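PDB 4F87: PlyCB from Streptococcus phage C1, which forms the eight-membered ring of the phage endolysin PlyC and binds the streptococcal cell wall, so that the holoenzyme can degrade host peptidoglycan during lysis. Local coordinates for the interface of chains A and B. Coordinates in Å, arbitrary orientation; residue numbers count along the deposited sequence, not the author numbering. Chains: chain A/B, PlyCB.

Contact 1: the interface of chains A and B. Residues chain A 33, 36, 38-39; chain B 65-66, 68-69.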
loop_
_atom_site.group_PDB
_atom_site.type_symbol
_atom_site.label_atom_id
_atom_site.label_comp_id
_atom_site.label_asym_id
_atom_site.label_seq_id
_atom_site.Cartn_x
_atom_site.Cartn_y
_atom_site.Cartn_z
ATOM N N ILE A 33 -10.954 -8.695 -16.974
ATOM C CA ILE A 33 -9.521 -8.397 -16.888
ATOM C C ILE A 33 -9.409 -6.874 -16.994
ATOM O O ILE A 33 -9.761 -6.314 -18.037
ATOM C CB ILE A 33 -8.689 -9.078 -18.031
ATOM C CG1 ILE A 33 -8.840 -10.617 -18.105
ATOM C CG2 ILE A 33 -7.187 -8.631 -18.006
ATOM C CD1 ILE A 33 -8.335 -11.349 -16.963
ATOM N N VAL A 36 -12.438 -5.178 -18.332
ATOM C CA VAL A 36 -12.894 -5.575 -19.661
ATOM C C VAL A 36 -13.356 -7.017 -19.586
ATOM O O VAL A 36 -12.595 -7.899 -19.188
ATOM C CB VAL A 36 -11.776 -5.371 -20.728
ATOM C CG1 VAL A 36 -12.225 -5.855 -22.113
ATOM C CG2 VAL A 36 -11.335 -3.901 -20.785
ATOM N N ILE A 38 -14.268 -10.543 -21.224
ATOM C CA ILE A 38 -13.908 -11.344 -22.395
ATOM C C ILE A 38 -14.381 -12.779 -22.242
ATOM O O ILE A 38 -14.597 -13.274 -21.130
ATOM C CB ILE A 38 -12.364 -11.314 -22.632
ATOM C CG1 ILE A 38 -11.593 -11.895 -21.426
ATOM C CG2 ILE A 38 -11.867 -9.902 -23.017
ATOM C CD1 ILE A 38 -10.129 -12.186 -21.721
ATOM N N GLY A 39 -14.539 -13.444 -23.373
ATOM C CA GLY A 39 -14.786 -14.877 -23.396
ATOM C C GLY A 39 -13.432 -15.552 -23.512
ATOM O O GLY A 39 -12.465 -14.952 -24.040
ATOM N N ALA B 65 -8.147 -11.460 -27.383
ATOM C CA ALA B 65 -8.995 -10.933 -26.310
ATOM C C ALA B 65 -8.171 -10.388 -25.148
ATOM O O ALA B 65 -8.525 -9.344 -24.587
ATOM C CB ALA B 65 -9.959 -11.994 -25.817
ATOM N N ILE B 66 -7.050 -11.059 -24.795
ATOM C CA ILE B 66 -6.209 -10.550 -23.709
ATOM C C ILE B 66 -5.604 -9.210 -24.099
ATOM O O ILE B 66 -5.545 -8.298 -23.268
ATOM C CB ILE B 66 -5.143 -11.583 -23.310
ATOM C CG1 ILE B 66 -5.782 -12.946 -22.904
ATOM C CG2 ILE B 66 -4.171 -11.034 -22.236
ATOM C CD1 ILE B 66 -6.805 -12.890 -21.821
ATOM N N LYS B 68 -6.946 -6.937 -25.961
ATOM C CA LYS B 68 -8.035 -5.966 -25.824
ATOM C C LYS B 68 -8.189 -5.553 -24.360
ATOM O O LYS B 68 -8.315 -4.360 -24.069
ATOM C CB LYS B 68 -9.348 -6.570 -26.367
ATOM C CG LYS B 68 -10.540 -5.614 -26.365
ATOM N N ALA B 69 -8.142 -6.532 -23.434
ATOM C CA ALA B 69 -8.280 -6.254 -22.000
ATOM C C ALA B 69 -7.073 -5.541 -21.390
ATOM O O ALA B 69 -7.242 -4.789 -20.424
ATOM C CB ALA B 69 -8.566 -7.532 -21.250
#

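Contact 2: the interface of chains A and B. Residues chain A 12-14, 33-34; chain B 17, 69-70.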
loop_
_atom_site.group_PDB
_atom_site.type_symbol
_atom_site.label_atom_id
_atom_site.label_comp_id
_atom_site.label_asym_id
_atom_site.label_seq_id
_atom_site.Cartn_x
_atom_site.Cartn_y
_atom_site.Cartn_z
ATOM N N SER A 12 1.442 -8.598 -11.415
ATOM C CA SER A 12 1.012 -9.000 -12.747
ATOM C C SER A 12 0.459 -7.886 -13.630
ATOM O O SER A 12 0.316 -8.104 -14.833
ATOM C CB SER A 12 0.007 -10.137 -12.653
ATOM O OG SER A 12 -1.227 -9.596 -12.189
ATOM N N GLY A 13 0.031 -6.788 -13.036
ATOM C CA GLY A 13 -0.632 -5.727 -13.789
ATOM C C GLY A 13 -2.020 -6.155 -14.253
ATOM O O GLY A 13 -2.531 -5.621 -15.240
ATOM N N VAL A 14 -2.624 -7.156 -13.563
ATOM C CA VAL A 14 -3.949 -7.683 -13.890
ATOM C C VAL A 14 -4.808 -7.722 -12.650
ATOM O O VAL A 14 -4.384 -8.265 -11.624
ATOM C CB VAL A 14 -3.871 -9.108 -14.504
ATOM C CG1 VAL A 14 -5.270 -9.684 -14.791
ATOM C CG2 VAL A 14 -3.023 -9.133 -15.779
ATOM N N ILE A 33 -10.954 -8.695 -16.974
ATOM C CA ILE A 33 -9.521 -8.397 -16.888
ATOM C C ILE A 33 -9.409 -6.874 -16.994
ATOM O O ILE A 33 -9.761 -6.314 -18.037
ATOM C CB ILE A 33 -8.689 -9.078 -18.031
ATOM C CG1 ILE A 33 -8.840 -10.617 -18.105
ATOM C CG2 ILE A 33 -7.187 -8.631 -18.006
ATOM C CD1 ILE A 33 -8.335 -11.349 -16.963
ATOM N N ASN A 34 -8.953 -6.215 -15.914
ATOM C CA ASN A 34 -8.798 -4.762 -15.900
ATOM C C ASN A 34 -10.082 -4.033 -16.351
ATOM O O ASN A 34 -10.025 -3.062 -17.124
ATOM C CB ASN A 34 -7.542 -4.371 -16.700
ATOM C CG ASN A 34 -6.269 -4.900 -16.061
ATOM O OD1 ASN A 34 -6.244 -5.239 -14.868
ATOM N ND2 ASN A 34 -5.165 -4.915 -16.801
ATOM N N PHE B 17 3.406 -9.740 -17.131
ATOM C CA PHE B 17 3.550 -11.185 -17.141
ATOM C C PHE B 17 4.073 -11.649 -18.468
ATOM O O PHE B 17 3.866 -10.981 -19.495
ATOM C CB PHE B 17 2.180 -11.880 -16.844
ATOM C CG PHE B 17 1.047 -11.510 -17.783
ATOM C CD1 PHE B 17 0.819 -12.240 -18.941
ATOM C CD2 PHE B 17 0.190 -10.454 -17.491
ATOM C CE1 PHE B 17 -0.213 -11.891 -19.834
ATOM C CE2 PHE B 17 -0.858 -10.117 -18.374
ATOM C CZ PHE B 17 -1.065 -10.851 -19.525
ATOM N N ALA B 69 -8.142 -6.532 -23.434
ATOM C CA ALA B 69 -8.280 -6.254 -22.000
ATOM C C ALA B 69 -7.073 -5.541 -21.390
ATOM O O ALA B 69 -7.242 -4.789 -20.424
ATOM C CB ALA B 69 -8.566 -7.532 -21.250
ATOM N N MET B 70 -5.876 -5.744 -21.958
ATOM C CA MET B 70 -4.648 -5.131 -21.472
ATOM C C MET B 70 -4.433 -3.707 -22.020
ATOM O O MET B 70 -3.529 -3.007 -21.548
ATOM C CB MET B 70 -3.438 -6.036 -21.783
ATOM C CG MET B 70 -3.410 -7.355 -20.994
ATOM S SD MET B 70 -3.397 -7.140 -19.179
ATOM C CE MET B 70 -1.703 -6.538 -18.897
HETATM O O HOH W 1 -5.315 -2.741 -18.740
#

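Contact 1: the interface of chains A and B
The C-terminal helix of chain B, residues 63-70, lies against two strands of chain A, 29-33 and 36-40, and the side chains that meet there are small or branched and apolar. It is a worked case of a helix docking on the face of a neighbour's sheet, where short residues on the helix let the backbones approach and longer ones fill in at the side. B:Ala69 is the short residue at one end. Its CB methyl faces the branch point of A:Ile33, with CB to CB of A:Ile33 at 3.6 Å, and the CG2 methyl of A:Ile33, anti to the backbone N, bears on the same methyl. A:Val36 reaches B:Ala69 from the other strand: its CB stands 3.8 Å from CA of B:Ala69, and both methyls straddle that carbon at similar range. B:Ala69 thus touches both strands, at the point where the turn joins them.

One turn earlier on the helix, B:Ala65 receives A:Ile38. The CG2 branch of A:Ile38 lies 3.7 Å from the backbone O of B:Ala65 and 4.0 Å from its CB. The longer branch of A:Ile38 has CG1 between the backbone N and the carbonyl carbon (chi1 61°) and then runs extended, which carries CD1 past B:Ala65 to B:Ile66. There the two isoleucines cross at about a right angle and meet methyl to methyl, CD1 of A:Ile38 to CD1 of B:Ile66 at 3.4 Å, somewhat closer than usual van der Waals contact, so the packing is tight here. A:Gly39 and the backbone of B:Lys68, whose side chain is modelled incompletely, border the patch.

The contact among these side chains is one of fitted apolar shapes. In the fold, chain A offers the end of strand 29-33 and much of strand 36-40, which follows after a short turn, and chain B its last helix, so the patch joins successive subunits of the homooctameric ring.

Contact 2: the interface of chains A and B
Apolar contact dominates where A:Val14 meets B:Phe17 and B:Met70. The CG2 methyl of A:Val14 comes obliquely at the rim of the B:Phe17 ring, 3.5 Å from CE2 and off the ring plane, and the two side chains cross at about a right angle. The same methyl lies 4.0 Å from SD of B:Met70, so one branch of the valine serves both partners. B:Phe17 carries its ring toward chain A with CG between the backbone N and the carbonyl carbon (chi1 57°). The thioether of B:Met70 is bent at chi2 and chi3, which curls the chain toward the loop of chain A and sets its CE methyl 3.9 Å from the backbone O of A:Gly13.

Weaker polar approaches border this core. The backbone O of A:Ser12 lies at the edge of the B:Phe17 ring, in its plane, where the ring hydrogens should make a favourable electrostatic partner. The amide nitrogen ND2 of A:Asn34 stands 3.7 Å from SD of B:Met70, more a packing contact than a bond.

Hydrogen bonds within chain A shape the surface offered to its neighbour. A:Asn34 ND2 donates to the backbone O of A:Gly13 at 3.1 Å, nearly straight at 170° and in the plane of both groups, which fixes the rotation of the amide and ties two loops together. In the loop of residues 12-14, the backbone N of A:Val14 donates to the OG hydroxyl of A:Ser12.

Water extends the reach of the amide: ND2 of A:Asn34 is joined by a bent bond to a water 2.9 Å away that in turn makes a longer link to the backbone O of B:Ala69 near the helix's C-terminal end.

The site illustrates a loop braced by its own hydrogen bonds receiving a partner. Here the segment 12-14 and the turn after strand 29-33 of chain A cover the end of helix 63-70 and the start of strand 16-20 of chain B.

Contacts 1 and 2 are neighbouring parts of a single interface, their C-alpha centres about 9 Å apart, and they share A:Ile33 and B:Ala69. Helix 63-70 of chain B runs through both: contact 1 takes the side that faces the strands, contact 2 its C-terminal end together with strand 16-20. Because the whole interface is not an exact two-fold, each subunit shows a different surface to its two neighbours, as closure of a ring requires. Repeated in all eight copies, this combination of apolar helix-on-strand packing and a partly hydrated loop edge would join the subunits into the PlyCB ring.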